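Local coordinates for putative tetrapyrrole (Corrin/porphyrin) methylase (Bacteroides fragilis, PDB 3FFY), which probably catalyses the 2'-O-methylation of a cytidine ribose in 16S rRNA from S-adenosyl-L-methionine, the present chain being the C-terminal part of the enzyme, at residues G31-T34 with K35-S38; Y49-P52 with H53-L56. All coordinates share one frame; numbering follows the deposited sequence. Where two conformers were deposited one is given.

How the interactions relate
Followed from the N terminus, the chain leaves strand 20-24, forms helix 32-38, continues into strand 45-50, parallel to 20-24, and enters helix 55-66. Interaction 1 (31-34 with 35-38) spans the short crossover helix of this beta-alpha-beta unit from its N-cap, and interaction 2 (49-52 with 53-56) is the turn by which strand 45-50 gives way to the next helix. Both are local and stand in series, neither enclosing nor crossing the other. The centres of interactions 1 and 2 are about 17 Å apart. The nearest atoms of interactions 1 and 2 are about 5 Å apart. Thr58 on helix 55-66 joins them, its OG1 being hydrogen-bonded to both Arg32 and Glu50.

Interaction 1. Residues G31-T34 with K35-S38; sequences GRMT and KLKS. With SO4 (sulfate ion), chain B.
Gly31, Met33 and Thr34 gather around a sulfate ion at the start of helix 32-38, whose later residues Lys35 to Ser38 bond back to the opening turn. Three backbone N-H groups grip the anion through three different oxygens. Gly31 N reaches sulfate O2 at 2.6 Å in a nearly straight bond (170°). Met33 N holds sulfate O1 at 2.9 Å, and Thr34 N holds O4 at the same distance. Gly31 is the N-cap residue, and its positive phi (89°) is consistent with the turn of its own N-H toward the ion. Beside the ion, CB and CG of Met33, a selenomethionine, pass 3.4 Å from sulfate O1. The chain then bends, and Met33 SE meets Leu36 CD1 at 4.2 Å, one turn along; both side chains also touch Tyr65 of helix 55-66. Below the cap Lys35 N bonds to Gly31 O at 3.0 Å, and the same step is repeated up to Ser38 N on Thr34 O. Ser38 OG in turn donates to Lys35 O. With CG anti to its N (chi1 -179°), the extended Arg32 carries its guanidinium to Pro27 O, Gln61 and Thr58, while Lys35 NZ makes a salt bridge with Glu23. Neither charged end holds the sulfate, probably from the crystallisation liquor; its binding is consistent with attraction by converging peptide N-H groups and the helix dipole.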
loop_
_atom_site.group_PDB
_atom_site.type_symbol
_atom_site.label_atom_id
_atom_site.label_comp_id
_atom_site.label_asym_id
_atom_site.label_seq_id
_atom_site.Cartn_x
_atom_site.Cartn_y
_atom_site.Cartn_z
ATOM N N GLY A 31 28.663 -15.093 -1.015
ATOM C CA GLY A 31 27.945 -14.602 -2.185
ATOM C C GLY A 31 27.153 -13.321 -1.957
ATOM O O GLY A 31 26.640 -12.755 -2.912
ATOM N N ARG A 32 27.059 -12.853 -0.711
ATOM C CA ARG A 32 26.160 -11.731 -0.368
ATOM C C ARG A 32 26.636 -10.379 -0.832
ATOM O O ARG A 32 25.871 -9.629 -1.440
ATOM C CB ARG A 32 25.966 -11.664 1.126
ATOM C CG ARG A 32 25.042 -10.557 1.564
ATOM C CD ARG A 32 25.017 -10.549 3.064
ATOM N NE ARG A 32 24.066 -9.585 3.576
ATOM C CZ ARG A 32 22.783 -9.810 3.831
ATOM N NH1 ARG A 32 22.235 -10.988 3.627
ATOM N NH2 ARG A 32 22.037 -8.817 4.312
HETATM N N MSE A 33 27.887 -10.058 -0.490
HETATM C CA MSE A 33 28.517 -8.819 -0.955
HETATM C C MSE A 33 28.575 -8.806 -2.477
HETATM O O MSE A 33 28.246 -7.794 -3.101
HETATM C CB MSE A 33 29.903 -8.616 -0.361
HETATM C CG MSE A 33 29.910 -8.642 1.168
HETATM SE SE MSE A 33 28.477 -7.626 2.092
HETATM C CE MSE A 33 29.333 -5.859 2.447
ATOM N N THR A 34 28.924 -9.940 -3.083
ATOM C CA THR A 34 28.879 -10.047 -4.537
ATOM C C THR A 34 27.512 -9.718 -5.119
ATOM O O THR A 34 27.418 -8.900 -6.011
ATOM C CB THR A 34 29.256 -11.432 -4.982
ATOM O OG1 THR A 34 30.529 -11.751 -4.410
ATOM C CG2 THR A 34 29.322 -11.498 -6.526
ATOM N N LYS A 35 26.457 -10.358 -4.627
ATOM C CA LYS A 35 25.126 -10.027 -5.074
ATOM C C LYS A 35 24.838 -8.539 -4.906
ATOM O O LYS A 35 24.275 -7.927 -5.796
ATOM C CB LYS A 35 24.069 -10.822 -4.305
ATOM C CG LYS A 35 22.654 -10.600 -4.812
ATOM C CD LYS A 35 22.407 -11.254 -6.182
ATOM C CE LYS A 35 21.231 -10.617 -6.920
ATOM N NZ LYS A 35 20.657 -11.477 -7.990
ATOM N N LEU A 36 25.196 -7.955 -3.765
ATOM C CA LEU A 36 24.852 -6.537 -3.503
ATOM C C LEU A 36 25.578 -5.645 -4.491
ATOM O O LEU A 36 24.989 -4.764 -5.149
ATOM C CB LEU A 36 25.248 -6.141 -2.080
ATOM C CG LEU A 36 24.353 -6.567 -0.905
ATOM C CD1 LEU A 36 24.952 -6.100 0.425
ATOM C CD2 LEU A 36 22.959 -6.007 -1.069
ATOM N N LYS A 37 26.878 -5.906 -4.572
ATOM C CA LYS A 37 27.771 -5.227 -5.488
ATOM C C LYS A 37 27.185 -5.317 -6.893
ATOM O O LYS A 37 27.225 -4.344 -7.654
ATOM C CB LYS A 37 29.147 -5.908 -5.461
ATOM C CG LYS A 37 30.381 -5.006 -5.566
ATOM C CD LYS A 37 31.638 -5.903 -5.822
ATOM C CE LYS A 37 32.858 -5.137 -6.374
ATOM N NZ LYS A 37 33.703 -5.999 -7.291
ATOM N N SER A 38 26.623 -6.483 -7.226
ATOM C CA SER A 38 26.101 -6.732 -8.577
ATOM C C SER A 38 24.870 -5.866 -8.896
ATOM O O SER A 38 24.623 -5.546 -10.070
ATOM C CB SER A 38 25.796 -8.227 -8.790
ATOM O OG SER A 38 24.421 -8.541 -8.655
HETATM S S SO4 B . 30.988 -12.507 -0.722
HETATM O O1 SO4 B . 30.006 -11.943 0.315
HETATM O O2 SO4 B . 30.992 -14.033 -0.679
HETATM O O3 SO4 B . 32.253 -11.698 -0.611
HETATM O O4 SO4 B . 30.539 -12.153 -2.150
#

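Interaction 2. Residues Y49-P52 with H53-L56; sequences YESP and HRLL
Glu50 and Arg54 cross at about a right angle, their flat groups 65° apart, in the strand-to-helix turn that ends strand 45-50 and leads into helix 55-66. Their charged ends are linked through a water, without a salt bridge, while Glu50 OE2 touches Arg54 CB directly at 3.3 Å. Glu50 OE2 accepts the backbone N-H of Ser51 at 2.9 Å on its anti side, 15° out of the carboxylate plane, and the water donates to Glu50 OE2 at 2.7 Å. That water accepts a bond from Arg54 NH2 at 3.1 Å. Two conformers of Arg54 were deposited, so the bridge and the contacts of the outer arginine chain hold for one of them alone. The other carboxylate oxygen, OE1, is bonded to Thr58 one turn into the helix, and partners on both oxygens thus help fix the rotation of the buried group.

The backbone from Ser51 to Leu55 forms two overlapping type I beta turns. Arg54 N bonds to Ser51 O at 3.2 Å, and a weak bond from Leu55 N to Pro52 O follows. Pro52 and His53 fill the central positions of the first turn. A second water spans Pro52 O and Leu56 N, extending the polar links into the first turn of the helix.

Around this frame the arginine chain, bent at chi2 and chi3, wraps past Ser51. In this conformer the Ser51 OG lies over one face of the guanidinium and 3.4 Å from Arg54 CD, without a hydrogen bond to NE. Leu55 turns inward to pack on Ile106 and Ile108 of strand 106-110 and on Phe97 of helix 90-99. Glu50, with CG anti to its backbone N (chi1 -167°), lays that methylene 3.8 Å from Leu55 CA.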
loop_
_atom_site.group_PDB
_atom_site.type_symbol
_atom_site.label_atom_id
_atom_site.label_comp_id
_atom_site.label_asym_id
_atom_site.label_seq_id
_atom_site.Cartn_x
_atom_site.Cartn_y
_atom_site.Cartn_z
ATOM N N TYR A 49 12.754 -10.870 -0.566
ATOM C CA TYR A 49 12.110 -11.399 0.651
ATOM C C TYR A 49 13.126 -11.383 1.763
ATOM O O TYR A 49 14.324 -11.619 1.525
ATOM C CB TYR A 49 11.624 -12.836 0.441
ATOM C CG TYR A 49 10.420 -12.993 -0.461
ATOM C CD1 TYR A 49 9.436 -12.042 -0.512
ATOM C CD2 TYR A 49 10.255 -14.126 -1.232
ATOM C CE1 TYR A 49 8.313 -12.222 -1.307
ATOM C CE2 TYR A 49 9.130 -14.307 -2.012
ATOM C CZ TYR A 49 8.174 -13.334 -2.041
ATOM O OH TYR A 49 7.046 -13.477 -2.806
ATOM N N GLU A 50 12.656 -11.101 2.974
ATOM C CA GLU A 50 13.538 -11.038 4.119
ATOM C C GLU A 50 12.812 -11.469 5.397
ATOM O O GLU A 50 11.571 -11.385 5.503
ATOM C CB GLU A 50 14.084 -9.620 4.262
ATOM C CG GLU A 50 15.246 -9.461 5.226
ATOM C CD GLU A 50 16.356 -10.445 4.925
ATOM O OE1 GLU A 50 17.261 -10.036 4.165
ATOM O OE2 GLU A 50 16.262 -11.626 5.384
ATOM N N SER A 51 13.595 -11.929 6.368
ATOM C CA SER A 51 13.049 -12.283 7.669
ATOM C C SER A 51 13.113 -11.085 8.602
ATOM O O SER A 51 13.913 -10.129 8.386
ATOM C CB SER A 51 13.801 -13.474 8.238
ATOM O OG SER A 51 15.040 -13.098 8.802
ATOM N N PRO A 52 12.241 -11.083 9.615
ATOM C CA PRO A 52 12.154 -9.880 10.456
ATOM C C PRO A 52 13.470 -9.601 11.214
ATOM O O PRO A 52 13.845 -8.444 11.387
ATOM C CB PRO A 52 11.024 -10.191 11.446
ATOM C CG PRO A 52 10.418 -11.486 11.020
ATOM C CD PRO A 52 11.304 -12.149 10.019
ATOM N N HIS A 53 14.168 -10.652 11.637
ATOM C CA HIS A 53 15.407 -10.467 12.389
ATOM C C HIS A 53 16.585 -10.027 11.540
ATOM O O HIS A 53 17.589 -9.601 12.086
ATOM C CB HIS A 53 15.799 -11.743 13.145
ATOM C CG HIS A 53 14.790 -12.172 14.168
ATOM N ND1 HIS A 53 13.483 -12.496 13.843
ATOM C CD2 HIS A 53 14.906 -12.372 15.504
ATOM C CE1 HIS A 53 12.836 -12.861 14.939
ATOM N NE2 HIS A 53 13.679 -12.798 15.957
ATOM N N ARG A 54 16.477 -10.155 10.223
ATOM C CA ARG A 54 17.553 -9.776 9.301
ATOM C C ARG A 54 17.257 -8.476 8.590
ATOM O O ARG A 54 18.129 -7.923 7.934
ATOM C CB ARG A 54 17.783 -10.853 8.232
ATOM C CG ARG A 54 18.896 -11.849 8.550
ATOM C CD ARG A 54 18.382 -13.152 9.091
ATOM N NE ARG A 54 18.192 -14.149 8.026
ATOM C CZ ARG A 54 18.037 -15.462 8.227
ATOM N NH1 ARG A 54 18.045 -15.977 9.460
ATOM N NH2 ARG A 54 17.877 -16.268 7.181
ATOM N N LEU A 55 16.034 -7.962 8.709
ATOM C CA LEU A 55 15.660 -6.788 7.905
ATOM C C LEU A 55 16.559 -5.572 8.088
ATOM O O LEU A 55 16.969 -4.954 7.106
ATOM C CB LEU A 55 14.199 -6.379 8.154
ATOM C CG LEU A 55 13.664 -5.188 7.319
ATOM C CD1 LEU A 55 13.755 -5.465 5.778
ATOM C CD2 LEU A 55 12.265 -4.838 7.781
ATOM N N LEU A 56 16.883 -5.223 9.336
ATOM C CA LEU A 56 17.601 -3.984 9.595
ATOM C C LEU A 56 18.977 -4.051 8.954
ATOM O O LEU A 56 19.385 -3.104 8.307
ATOM C CB LEU A 56 17.768 -3.721 11.094
ATOM C CG LEU A 56 17.659 -2.300 11.696
ATOM C CD1 LEU A 56 18.674 -2.155 12.845
ATOM C CD2 LEU A 56 17.697 -1.155 10.720
HETATM O O HOH W 1 16.866 -14.194 5.055
HETATM O O HOH W 2 15.808 -6.586 11.593
#